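Local coordinates for protein geobacter metallireducens SMUG1 (PDB 5H9I) that belongs to the uracil DNA glycosylase superfamily and binds xanthine in a pocket beside its four-stranded parallel beta sheet, at residues E54-G59 with R134-N139; V185-G190 with G209-P214. One frame throughout, in Å; residues are numbered along the deposited sequence.

Both contacts belong to one parallel sheet, in which the strands run 135-139, 55-59, 185-189, 207-211 from one side to the other. Contact 1 pairs the first two and contact 2 the last two, so each includes an outermost strand of the sheet, and their centres lie about 9 Å apart. The two inner strands join them: Leu56 O lies 2.8 Å from Ile187 N, a probable hydrogen bond, and Val55 CG1 packs 3.6 Å from Ile187 CD1. Along the chain contact 1 closes before contact 2 opens. Xanthine touches both, through Asn139 and His213, which places xanthine beside the C-terminal ends of the outer strands.

Contact 1: E54-G59 with R134-N139; sequences EVLFVG and RFFVAN. With XAN (xanthine), chain B; LEA (pentanoic acid), chain H.
Val55 to Gly59 pair in parallel with Phe135 to Asn139, the strand axes 4.5 Å apart at closest and 25° from parallel. The ladder opens with Arg134 O, which accepts from both Glu54 N and Val55 N, the latter nearly in line with the carbonyl. It closes with Gly59 N hydrogen-bonded to Ala138 O at 2.8 Å. On the face bearing Val55 and Phe57, the CD2-CE2 side of the Phe135 ring meets Val55, with CD2 3.5 Å from Val55 CB. The same CD2 lies 3.6 Å from Phe57 CE2; the two rings meet rim to rim, their planes 17° apart, neither over the other's face. Phe135 CG lies anti to its own carbonyl carbon (chi1 -68°), and from there the ring extends to both. On the other face Leu56 CD1 sits at the edge of the Phe136 ring, 4.0 Å from its CD2, and also reaches Ala138 CB. Asn139 takes xanthine with its whole amide: OD1 accepts from xanthine N1 at 2.7 Å, while ND2 donates to xanthine O2 at 2.6 Å. At the opposite end the Glu54 carboxylate touches the aliphatic part of Arg134, OE2 to CD, and pentanoic acid C3 meets the edge of the guanidinium. Helix 160-181 packs against Leu56, Val58 and Phe136, Trp118 of helix 112-125 touches Val137, and strand 185-189 flanks strand 55-59 as its other neighbour in the sheet.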
ATOM      1  N   GLU A  54      16.861   1.242  -1.787  1.00 13.22           N
ATOM      2  CA  GLU A  54      17.434   1.459  -0.472  1.00 14.41           C
ATOM      3  C   GLU A  54      16.400   1.471   0.641  1.00 13.37           C
ATOM      4  O   GLU A  54      16.663   1.044   1.817  1.00 13.05           O
ATOM      5  CB  GLU A  54      18.211   2.768  -0.456  1.00 17.15           C
ATOM      6  CG  GLU A  54      19.415   2.766  -1.358  1.00 24.51           C
ATOM      7  CD  GLU A  54      20.198   4.094  -1.248  1.00 34.52           C
ATOM      8  OE1 GLU A  54      21.108   4.204  -2.126  1.00 43.86           O
ATOM      9  OE2 GLU A  54      19.878   4.998  -0.358  1.00 28.10           O
ATOM     10  N   VAL A  55      15.177   1.924   0.356  1.00 14.31           N
ATOM     11  CA  VAL A  55      14.148   2.151   1.340  1.00 13.60           C
ATOM     12  C   VAL A  55      12.825   1.719   0.801  1.00 12.76           C
ATOM     13  O   VAL A  55      12.463   2.119  -0.312  1.00 14.52           O
ATOM     14  CB  VAL A  55      14.054   3.606   1.768  1.00 13.17           C
ATOM     15  CG1 VAL A  55      12.959   3.916   2.743  1.00 14.50           C
ATOM     16  CG2 VAL A  55      15.434   4.135   2.265  1.00 18.03           C
ATOM     17  N   LEU A  56      12.060   0.980   1.589  1.00 13.10           N
ATOM     18  CA  LEU A  56      10.677   0.551   1.294  1.00 10.62           C
ATOM     19  C   LEU A  56       9.684   1.159   2.234  1.00 13.23           C
ATOM     20  O   LEU A  56       9.835   0.911   3.441  1.00 13.39           O
ATOM     21  CB  LEU A  56      10.579  -0.946   1.355  1.00 11.70           C
ATOM     22  CG  LEU A  56       9.217  -1.538   1.117  1.00 11.39           C
ATOM     23  CD1 LEU A  56       8.714  -1.251  -0.262  1.00 13.91           C
ATOM     24  CD2 LEU A  56       9.219  -3.036   1.339  1.00 13.78           C
ATOM     25  N   PHE A  57       8.735   1.941   1.786  1.00 11.16           N
ATOM     26  CA  PHE A  57       7.637   2.401   2.571  1.00  9.71           C
ATOM     27  C   PHE A  57       6.539   1.367   2.495  1.00 11.32           C
ATOM     28  O   PHE A  57       6.260   0.851   1.397  1.00 12.09           O
ATOM     29  CB  PHE A  57       7.125   3.750   2.029  1.00 11.62           C
ATOM     30  CG  PHE A  57       7.976   4.912   2.304  1.00 12.50           C
ATOM     31  CD1 PHE A  57       8.078   5.529   3.550  1.00 13.49           C
ATOM     32  CD2 PHE A  57       8.789   5.425   1.284  1.00 13.19           C
ATOM     33  CE1 PHE A  57       8.897   6.615   3.752  1.00 14.20           C
ATOM     34  CE2 PHE A  57       9.575   6.526   1.476  1.00 13.19           C
ATOM     35  CZ  PHE A  57       9.635   7.106   2.742  1.00 14.59           C
ATOM     36  N   VAL A  58       5.874   1.065   3.608  1.00 11.64           N
ATOM     37  CA  VAL A  58       4.833   0.097   3.690  1.00 10.31           C
ATOM     38  C   VAL A  58       3.610   0.697   4.363  1.00 11.39           C
ATOM     39  O   VAL A  58       3.659   1.189   5.493  1.00 12.96           O
ATOM     40  CB  VAL A  58       5.246  -1.150   4.496  1.00 11.08           C
ATOM     41  CG1 VAL A  58       4.189  -2.183   4.601  1.00 13.16           C
ATOM     42  CG2 VAL A  58       6.516  -1.662   3.890  1.00 12.76           C
ATOM     43  N   GLY A  59       2.511   0.783   3.596  1.00 12.76           N
ATOM     44  CA  GLY A  59       1.207   1.210   4.165  1.00 14.52           C
ATOM     45  C   GLY A  59       0.466   0.021   4.713  1.00 14.02           C
ATOM     46  O   GLY A  59       0.934  -1.070   4.662  1.00 16.54           O
ATOM     47  N   ARG A 134      15.757   4.961  -5.548  1.00 13.06           N
ATOM     48  CA  ARG A 134      16.131   4.485  -4.223  1.00 12.93           C
ATOM     49  C   ARG A 134      14.976   4.014  -3.361  1.00 12.19           C
ATOM     50  O   ARG A 134      15.203   3.383  -2.388  1.00 12.75           O
ATOM     51  CB  ARG A 134      16.874   5.569  -3.437  1.00 15.27           C
ATOM     52  CG  ARG A 134      18.246   6.001  -3.932  1.00 16.76           C
ATOM     53  CD  ARG A 134      18.775   7.081  -2.950  1.00 25.31           C
ATOM     54  NE  ARG A 134      18.421   8.414  -3.361  1.00 26.43           N
ATOM     55  CZ  ARG A 134      18.091   9.427  -2.574  1.00 37.65           C
ATOM     56  NH1 ARG A 134      18.004   9.281  -1.288  1.00 32.41           N
ATOM     57  NH2 ARG A 134      17.848  10.608  -3.136  1.00 33.16           N
ATOM     58  N   PHE A 135      13.746   4.378  -3.726  1.00 13.00           N
ATOM     59  CA  PHE A 135      12.603   4.146  -2.876  1.00 12.49           C
ATOM     60  C   PHE A 135      11.536   3.278  -3.579  1.00 13.24           C
ATOM     61  O   PHE A 135      11.467   3.211  -4.815  1.00 13.04           O
ATOM     62  CB  PHE A 135      11.970   5.489  -2.488  1.00 14.89           C
ATOM     63  CG  PHE A 135      12.829   6.333  -1.588  1.00 11.94           C
ATOM     64  CD1 PHE A 135      13.723   7.154  -2.122  1.00 13.79           C
ATOM     65  CD2 PHE A 135      12.749   6.178  -0.196  1.00 14.65           C
ATOM     66  CE1 PHE A 135      14.509   7.951  -1.330  1.00 14.28           C
ATOM     67  CE2 PHE A 135      13.529   6.918   0.615  1.00 19.39           C
ATOM     68  CZ  PHE A 135      14.402   7.765   0.069  1.00 15.49           C
ATOM     69  N   PHE A 136      10.645   2.708  -2.775  1.00 11.92           N
ATOM     70  CA  PHE A 136       9.433   2.109  -3.286  1.00 11.45           C
ATOM     71  C   PHE A 136       8.336   2.271  -2.261  1.00 11.09           C
ATOM     72  O   PHE A 136       8.637   2.422  -1.057  1.00 12.05           O
ATOM     73  CB  PHE A 136       9.636   0.668  -3.713  1.00 13.15           C
ATOM     74  CG  PHE A 136       8.498   0.095  -4.538  1.00 11.74           C
ATOM     75  CD1 PHE A 136       8.228   0.637  -5.788  1.00 12.46           C
ATOM     76  CD2 PHE A 136       7.780  -0.984  -4.096  1.00 13.34           C
ATOM     77  CE1 PHE A 136       7.175   0.103  -6.577  1.00 14.07           C
ATOM     78  CE2 PHE A 136       6.768  -1.512  -4.871  1.00 13.39           C
ATOM     79  CZ  PHE A 136       6.424  -0.938  -6.090  1.00 13.22           C
ATOM     80  N   VAL A 137       7.079   2.133  -2.667  1.00 10.54           N
ATOM     81  CA  VAL A 137       5.921   2.167  -1.763  1.00 11.46           C
ATOM     82  C   VAL A 137       5.018   0.986  -2.020  1.00 11.72           C
ATOM     83  O   VAL A 137       4.637   0.741  -3.157  1.00 11.38           O
ATOM     84  CB  VAL A 137       5.086   3.524  -1.930  1.00  9.29           C
ATOM     85  CG1 VAL A 137       3.949   3.589  -0.966  1.00 11.16           C
ATOM     86  CG2 VAL A 137       6.014   4.729  -1.761  1.00 12.19           C
ATOM     87  N   ALA A 138       4.684   0.252  -0.996  1.00 12.30           N
ATOM     88  CA  ALA A 138       3.815  -0.899  -1.076  1.00 12.79           C
ATOM     89  C   ALA A 138       2.853  -0.952   0.068  1.00 12.41           C
ATOM     90  O   ALA A 138       3.059  -0.267   1.047  1.00 16.62           O
ATOM     91  CB  ALA A 138       4.661  -2.167  -1.051  1.00 14.85           C
ATOM     92  N   ASN A 139       1.731  -1.695  -0.083  1.00 14.25           N
ATOM     93  CA  ASN A 139       0.870  -1.920   1.084  1.00 15.15           C
ATOM     94  C   ASN A 139       1.146  -3.306   1.659  1.00 18.07           C
ATOM     95  O   ASN A 139       1.313  -4.238   0.904  1.00 20.35           O
ATOM     96  CB  ASN A 139      -0.608  -1.892   0.700  1.00 21.33           C
ATOM     97  CG  ASN A 139      -1.207  -0.558   0.905  1.00 20.47           C
ATOM     98  OD1 ASN A 139      -0.778   0.235   1.715  1.00 19.04           O
ATOM     99  ND2 ASN A 139      -2.158  -0.221  -0.022  1.00 20.68           N
TER
HETATM  100  N9  XAN B 301      -4.591   5.691   2.096  1.00 19.11           N
HETATM  101  C4  XAN B 301      -3.875   4.623   1.877  1.00 14.16           C
HETATM  102  N3  XAN B 301      -3.479   3.966   0.791  1.00 16.04           N
HETATM  103  C2  XAN B 301      -2.773   2.932   0.906  1.00 17.75           C
HETATM  104  O2  XAN B 301      -2.473   2.326  -0.091  1.00 19.17           O
HETATM  105  N1  XAN B 301      -2.322   2.479   2.085  1.00 16.20           N
HETATM  106  C6  XAN B 301      -2.610   3.042   3.219  1.00 17.30           C
HETATM  107  O6  XAN B 301      -2.252   2.601   4.317  1.00 19.52           O
HETATM  108  C5  XAN B 301      -3.457   4.150   3.168  1.00 16.18           C
HETATM  109  N7  XAN B 301      -3.960   4.955   4.093  1.00 19.60           N
HETATM  110  C8  XAN B 301      -4.639   5.888   3.445  1.00 19.51           C
HETATM  111  C2  LEA H 307      15.538  14.425  -3.099  1.00 30.58           C
HETATM  112  O2  LEA H 307      14.598  14.494  -2.347  1.00 35.05           O
HETATM  113  C3  LEA H 307      16.630  13.518  -2.746  1.00 30.35           C
HETATM  114  C4  LEA H 307      17.810  14.388  -2.591  1.00 30.19           C
HETATM  115  C5  LEA H 307      18.753  14.330  -3.746  1.00 21.63           C
HETATM  116  C6  LEA H 307      20.120  15.018  -3.474  1.00 31.72           C
HETATM  117  O1  LEA H 307      15.608  15.106  -4.100  1.00 36.32           O

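Contact 2: V185-G190 with G209-P214; sequences VVIGVG and GRIIHP. With XAN (xanthine), chain B.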
ATOM      1  N   VAL A 185      16.301  -0.081   4.859  1.00 14.09           N
ATOM      2  CA  VAL A 185      15.350   0.395   5.819  1.00 14.03           C
ATOM      3  C   VAL A 185      13.924   0.174   5.282  1.00 14.91           C
ATOM      4  O   VAL A 185      13.732   0.413   4.077  1.00 14.13           O
ATOM      5  CB  VAL A 185      15.540   1.897   6.107  1.00 15.32           C
ATOM      6  CG1 VAL A 185      14.696   2.360   7.233  1.00 17.54           C
ATOM      7  CG2 VAL A 185      16.983   2.226   6.371  1.00 20.90           C
ATOM      8  N   VAL A 186      13.064  -0.303   6.145  1.00 14.01           N
ATOM      9  CA  VAL A 186      11.639  -0.471   5.847  1.00 10.79           C
ATOM     10  C   VAL A 186      10.903   0.438   6.749  1.00 14.37           C
ATOM     11  O   VAL A 186      11.097   0.388   7.995  1.00 13.68           O
ATOM     12  CB  VAL A 186      11.223  -1.902   5.977  1.00 12.77           C
ATOM     13  CG1 VAL A 186       9.766  -2.116   5.807  1.00 14.56           C
ATOM     14  CG2 VAL A 186      12.044  -2.806   5.002  1.00 13.85           C
ATOM     15  N   ILE A 187      10.015   1.268   6.236  1.00 13.35           N
ATOM     16  CA  ILE A 187       9.366   2.299   7.013  1.00 11.29           C
ATOM     17  C   ILE A 187       7.867   2.042   6.950  1.00 12.38           C
ATOM     18  O   ILE A 187       7.282   2.192   5.845  1.00 12.21           O
ATOM     19  CB  ILE A 187       9.676   3.707   6.443  1.00 12.15           C
ATOM     20  CG1 ILE A 187      11.181   3.956   6.377  1.00 15.92           C
ATOM     21  CG2 ILE A 187       8.904   4.782   7.195  1.00 13.61           C
ATOM     22  CD1 ILE A 187      11.675   5.208   5.802  1.00 19.59           C
ATOM     23  N   GLY A 188       7.244   1.774   8.087  1.00 13.91           N
ATOM     24  CA  GLY A 188       5.817   1.728   8.165  1.00 12.44           C
ATOM     25  C   GLY A 188       5.220   3.128   8.086  1.00 13.58           C
ATOM     26  O   GLY A 188       5.674   4.025   8.821  1.00 15.46           O
ATOM     27  N   VAL A 189       4.187   3.261   7.299  1.00 12.85           N
ATOM     28  CA  VAL A 189       3.427   4.540   7.285  1.00 12.77           C
ATOM     29  C   VAL A 189       2.253   4.297   8.239  1.00 14.28           C
ATOM     30  O   VAL A 189       1.270   3.626   7.927  1.00 14.61           O
ATOM     31  CB  VAL A 189       2.974   4.886   5.904  1.00 12.84           C
ATOM     32  CG1 VAL A 189       2.189   6.215   5.918  1.00 16.38           C
ATOM     33  CG2 VAL A 189       4.141   4.914   4.933  1.00 15.33           C
ATOM     34  N   GLY A 190       2.445   4.845   9.434  1.00 15.52           N
ATOM     35  CA  GLY A 190       1.477   4.599  10.560  1.00 16.04           C
ATOM     36  C   GLY A 190       1.905   3.476  11.432  1.00 14.04           C
ATOM     37  O   GLY A 190       2.771   2.646  11.107  1.00 16.09           O
ATOM     38  N   GLY A 209      11.434   1.335  10.829  1.00 15.70           N
ATOM     39  CA  GLY A 209      11.014   2.559  11.445  1.00 16.63           C
ATOM     40  C   GLY A 209       9.612   2.938  10.969  1.00 16.77           C
ATOM     41  O   GLY A 209       8.854   2.126  10.394  1.00 17.07           O
ATOM     42  N   ARG A 210       9.203   4.128  11.362  1.00 17.69           N
ATOM     43  CA  ARG A 210       7.848   4.608  11.204  1.00 19.66           C
ATOM     44  C   ARG A 210       7.895   6.061  10.782  1.00 17.34           C
ATOM     45  O   ARG A 210       8.700   6.769  11.252  1.00 18.59           O
ATOM     46  CB  ARG A 210       7.077   4.520  12.556  1.00 26.15           C
ATOM     47  CG  ARG A 210       5.663   5.120  12.517  1.00 26.35           C
ATOM     48  CD  ARG A 210       4.843   5.245  13.822  1.00 34.22           C
ATOM     49  NE  ARG A 210       5.342   6.186  14.859  1.00 35.93           N
ATOM     50  CZ  ARG A 210       5.099   7.515  15.017  1.00 42.81           C
ATOM     51  NH1 ARG A 210       5.658   8.102  16.061  1.00 44.84           N
ATOM     52  NH2 ARG A 210       4.318   8.302  14.224  1.00 29.72           N
ATOM     53  N   ILE A 211       6.993   6.461   9.902  1.00 14.30           N
ATOM     54  CA  ILE A 211       6.626   7.834   9.798  1.00 13.99           C
ATOM     55  C   ILE A 211       5.130   8.032  10.140  1.00 16.21           C
ATOM     56  O   ILE A 211       4.301   7.104  10.024  1.00 15.81           O
ATOM     57  CB  ILE A 211       6.900   8.439   8.406  1.00 15.63           C
ATOM     58  CG1 ILE A 211       6.106   7.771   7.327  1.00 16.66           C
ATOM     59  CG2 ILE A 211       8.441   8.552   8.187  1.00 18.87           C
ATOM     60  CD1 ILE A 211       6.159   8.523   5.983  1.00 16.58           C
ATOM     61  N   ILE A 212       4.816   9.257  10.521  1.00 14.38           N
ATOM     62  CA  ILE A 212       3.411   9.617  10.775  1.00 13.61           C
ATOM     63  C   ILE A 212       2.591   9.269   9.505  1.00 12.81           C
ATOM     64  O   ILE A 212       3.005   9.571   8.379  1.00 16.70           O
ATOM     65  CB  ILE A 212       3.348  11.108  11.151  1.00 16.21           C
ATOM     66  CG1 ILE A 212       1.969  11.531  11.438  1.00 21.57           C
ATOM     67  CG2 ILE A 212       4.074  11.949  10.163  1.00 19.14           C
ATOM     68  CD1 ILE A 212       2.000  12.954  12.113  1.00 20.19           C
ATOM     69  N   HIS A 213       1.373   8.812   9.730  1.00 13.34           N
ATOM     70  CA  HIS A 213       0.457   8.596   8.623  1.00 15.58           C
ATOM     71  C   HIS A 213      -0.145   9.925   8.181  1.00 16.13           C
ATOM     72  O   HIS A 213      -0.431  10.796   9.008  1.00 14.75           O
ATOM     73  CB  HIS A 213      -0.628   7.657   9.088  1.00 15.91           C
ATOM     74  CG  HIS A 213      -1.467   7.135   7.989  1.00 15.39           C
ATOM     75  ND1 HIS A 213      -2.401   7.920   7.348  1.00 18.45           N
ATOM     76  CD2 HIS A 213      -1.484   5.928   7.385  1.00 16.38           C
ATOM     77  CE1 HIS A 213      -2.976   7.199   6.403  1.00 19.52           C
ATOM     78  NE2 HIS A 213      -2.471   5.995   6.444  1.00 17.29           N
ATOM     79  N   PRO A 214      -0.322  10.119   6.889  1.00 11.85           N
ATOM     80  CA  PRO A 214      -0.761  11.420   6.343  1.00 12.56           C
ATOM     81  C   PRO A 214      -2.258  11.723   6.510  1.00 13.27           C
ATOM     82  O   PRO A 214      -2.593  12.831   6.083  1.00 14.64           O
ATOM     83  CB  PRO A 214      -0.325  11.332   4.846  1.00 14.66           C
ATOM     84  CG  PRO A 214      -0.387   9.884   4.517  1.00 12.75           C
ATOM     85  CD  PRO A 214       0.156   9.231   5.762  1.00 13.90           C
TER
HETATM   86  N9  XAN B 301      -4.591   5.691   2.096  1.00 19.11           N
HETATM   87  C4  XAN B 301      -3.875   4.623   1.877  1.00 14.16           C
HETATM   88  N3  XAN B 301      -3.479   3.966   0.791  1.00 16.04           N
HETATM   89  C2  XAN B 301      -2.773   2.932   0.906  1.00 17.75           C
HETATM   90  O2  XAN B 301      -2.473   2.326  -0.091  1.00 19.17           O
HETATM   91  N1  XAN B 301      -2.322   2.479   2.085  1.00 16.20           N
HETATM   92  C6  XAN B 301      -2.610   3.042   3.219  1.00 17.30           C
HETATM   93  O6  XAN B 301      -2.252   2.601   4.317  1.00 19.52           O
HETATM   94  C5  XAN B 301      -3.457   4.150   3.168  1.00 16.18           C
HETATM   95  N7  XAN B 301      -3.960   4.955   4.093  1.00 19.60           N
HETATM   96  C8  XAN B 301      -4.639   5.888   3.445  1.00 19.51           C
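Ile187 and Ile211 meet through their CG2 methyls, 3.9 Å apart, on the tightly packed face of this parallel pair. Four backbone hydrogen bonds, each with an N-H...O angle of at least 154°, run from Gly209 N to Val186 O through to Gly190 N with Ile211 O. Ile211 CG1 lies between its backbone N and carbonyl carbon (chi1 62°), leaving CG2 beside its own N and facing Ile187. Beyond the strand, Val189 CG1 reaches Pro214 CD at 3.6 Å, and that CD stands 3.2 Å above the His213 ring plane, offset toward the rim. His213 NE2 donates to xanthine N7 at 3.0 Å in a bent bond, with N7 at the ring edge; ND1 is hydrogen-bonded to Ser215 N, so both ring nitrogens are engaged. The other face is looser: opposite Gly188, exposed Arg210 brings the start of its aliphatic chain, CG 3.9 Å and CB 4.0 Å from Gly188 O. Gly190, whose positive phi (95°) would jam a CB against Val189 O, is the N-cap of helix 191-201, which links the strands in a beta-alpha-beta unit and touches Arg210 through Glu194. Helix 219-235 contacts Ile187 and Pro214, and strand 55-59 borders strand 185-189.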